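Local coordinates for cellulosomal scaffoldin adaptor protein B (Acetivibrio cellulolyticus, PDB 3FNK) that forms a type II cohesin module of an adaptor scaffoldin, a dockerin-binding unit that helps assemble the cellulosome, at residues 15-20 against 25-30. Residues are numbered along the deposited sequence; the frame is centred on the assembly and turned at random. Where two conformers were deposited one is given.
Sequences GYDKNA and EIIKAT
Ile26 offers its backbone O to the ammonium end of Lys18, whose NZ reaches it in a weak hydrogen bond of 3.4 Å after the chain bends at chi3 and chi4. Ile27, buried, packs its CG2 against Tyr16 CB at 3.8 Å, while its CG1 meets the Lys18 CG. The CG2 methyl of Ile27 also sits against Lys18 O, a buried carbonyl with no hydrogen-bonding partner in the model. At Lys28 the backbone is held from both ends: Asp17 N donates to Lys28 O (3.1 Å), and Lys28 N donates to Asp17 OD1 (3.2 Å), meeting that oxygen from above the carboxylate plane, 58° out of it. A chi1 of 69° sets the Asp17 carboxylate between its own N and C and turns it across the gap, where OD2 rests on the Lys28 aliphatic chain, 3.2 Å from CG. Lys28 NZ bonds Pro58 O and stays 4.5 Å from Asp17 OD2, beyond a salt bridge. Ala29 CB lies at the edge of the Tyr16 ring, in its plane, 3.9 Å from CE1; Val135, Pro169 and Ile172 also touch this tyrosine. Thr30 and Gly15 close a hydrogen-bonded pair, with Thr30 N to Gly15 O nearly straight at 168°. A water joins Gly15 O to Thr30 OG1, accepting from the hydroxyl. The arrangement is an antiparallel beta hairpin whose strand pairing stops at Tyr16-Ala29, the Asp17 backbone and carboxylate bonding Lys28 beyond it, at one edge of strand 26-34; strand 118-127 pairs with the other edge, within the beta sandwich of the cohesin fold.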
loop_
_atom_site.group_PDB
_atom_site.type_symbol
_atom_site.label_atom_id
_atom_site.label_comp_id
_atom_site.label_asym_id
_atom_site.label_seq_id
_atom_site.Cartn_x
_atom_site.Cartn_y
_atom_site.Cartn_z
ATOM N N GLY A 15 7.277 -3.620 -0.015
ATOM C CA GLY A 15 8.239 -4.717 0.226
ATOM C C GLY A 15 7.561 -6.085 0.425
ATOM O O GLY A 15 6.433 -6.146 0.950
ATOM N N TYR A 16 8.222 -7.161 -0.017
ATOM C CA TYR A 16 7.756 -8.556 0.181
ATOM C C TYR A 16 8.485 -9.238 1.290
ATOM O O TYR A 16 9.678 -9.023 1.469
ATOM C CB TYR A 16 7.958 -9.400 -1.061
ATOM C CG TYR A 16 7.307 -8.846 -2.285
ATOM C CD1 TYR A 16 5.983 -8.419 -2.252
ATOM C CD2 TYR A 16 8.007 -8.759 -3.501
ATOM C CE1 TYR A 16 5.378 -7.896 -3.374
ATOM C CE2 TYR A 16 7.392 -8.240 -4.653
ATOM C CZ TYR A 16 6.079 -7.815 -4.570
ATOM O OH TYR A 16 5.421 -7.297 -5.674
ATOM N N ASP A 17 7.798 -10.087 2.041
ATOM C CA ASP A 17 8.524 -10.885 3.003
ATOM C C ASP A 17 9.307 -12.002 2.300
ATOM O O ASP A 17 10.232 -12.537 2.877
ATOM C CB ASP A 17 7.648 -11.367 4.177
ATOM C CG ASP A 17 6.602 -12.399 3.781
ATOM O OD1 ASP A 17 6.346 -12.661 2.589
ATOM O OD2 ASP A 17 6.009 -12.962 4.718
ATOM N N LYS A 18 8.942 -12.303 1.049
ATOM C CA LYS A 18 9.695 -13.194 0.172
ATOM C C LYS A 18 9.431 -12.915 -1.307
ATOM O O LYS A 18 8.332 -12.491 -1.696
ATOM C CB LYS A 18 9.433 -14.674 0.497
ATOM C CG LYS A 18 8.110 -15.213 -0.043
ATOM C CD LYS A 18 7.650 -16.434 0.732
ATOM C CE LYS A 18 7.453 -16.098 2.192
ATOM N NZ LYS A 18 6.349 -16.919 2.754
ATOM N N ASN A 19 10.452 -13.201 -2.109
ATOM C CA ASN A 19 10.509 -13.001 -3.561
ATOM C C ASN A 19 10.017 -14.215 -4.337
ATOM O O ASN A 19 9.622 -14.124 -5.512
ATOM C CB ASN A 19 11.972 -12.700 -3.962
ATOM C CG ASN A 19 13.018 -13.247 -2.925
ATOM O OD1 ASN A 19 12.725 -14.132 -2.095
ATOM N ND2 ASN A 19 14.240 -12.704 -2.983
ATOM N N ALA A 20 10.036 -15.363 -3.668
ATOM C CA ALA A 20 9.656 -16.636 -4.305
ATOM C C ALA A 20 8.754 -17.484 -3.418
ATOM O O ALA A 20 8.977 -17.563 -2.204
ATOM C CB ALA A 20 10.913 -17.438 -4.701
ATOM N N GLU A 25 1.094 -20.883 -1.511
ATOM C CA GLU A 25 1.780 -20.098 -0.476
ATOM C C GLU A 25 1.392 -18.625 -0.591
ATOM O O GLU A 25 1.085 -18.147 -1.705
ATOM C CB GLU A 25 3.298 -20.190 -0.626
ATOM C CG GLU A 25 3.900 -21.572 -0.501
ATOM C CD GLU A 25 5.386 -21.511 -0.169
ATOM O OE1 GLU A 25 5.729 -21.902 0.964
ATOM O OE2 GLU A 25 6.201 -21.055 -1.015
ATOM N N ILE A 26 1.439 -17.932 0.555
ATOM C CA ILE A 26 1.139 -16.495 0.635
ATOM C C ILE A 26 2.404 -15.659 0.860
ATOM O O ILE A 26 3.222 -15.953 1.748
ATOM C CB ILE A 26 0.107 -16.139 1.757
ATOM C CG1 ILE A 26 0.665 -16.475 3.150
ATOM C CG2 ILE A 26 -1.241 -16.834 1.519
ATOM C CD1 ILE A 26 0.484 -15.368 4.166
ATOM N N ILE A 27 2.558 -14.625 0.040
ATOM C CA ILE A 27 3.584 -13.596 0.239
ATOM C C ILE A 27 2.859 -12.380 0.828
ATOM O O ILE A 27 1.818 -11.954 0.280
ATOM C CB ILE A 27 4.208 -13.173 -1.088
ATOM C CG1 ILE A 27 4.853 -14.380 -1.792
ATOM C CG2 ILE A 27 5.226 -12.051 -0.866
ATOM C CD1 ILE A 27 4.918 -14.241 -3.304
ATOM N N LYS A 28 3.372 -11.829 1.928
ATOM C CA LYS A 28 2.856 -10.547 2.374
ATOM C C LYS A 28 3.584 -9.325 1.803
ATOM O O LYS A 28 4.816 -9.194 1.908
ATOM C CB LYS A 28 2.650 -10.454 3.882
ATOM C CG LYS A 28 3.828 -10.607 4.750
ATOM C CD LYS A 28 3.370 -11.280 6.071
ATOM C CE LYS A 28 2.772 -12.641 5.758
ATOM N NZ LYS A 28 2.052 -13.308 6.904
ATOM N N ALA A 29 2.786 -8.475 1.156
ATOM C CA ALA A 29 3.237 -7.239 0.542
ATOM C C ALA A 29 2.861 -6.102 1.475
ATOM O O ALA A 29 1.691 -5.984 1.864
ATOM C CB ALA A 29 2.585 -7.066 -0.806
ATOM N N THR A 30 3.864 -5.316 1.868
ATOM C CA THR A 30 3.718 -4.214 2.830
ATOM C C THR A 30 3.954 -2.870 2.119
ATOM O O THR A 30 5.008 -2.665 1.498
ATOM C CB THR A 30 4.699 -4.337 3.985
ATOM O OG1 THR A 30 4.480 -5.575 4.667
ATOM C CG2 THR A 30 4.539 -3.196 4.958
HETATM O O HOH W 1 5.777 -7.668 3.497
#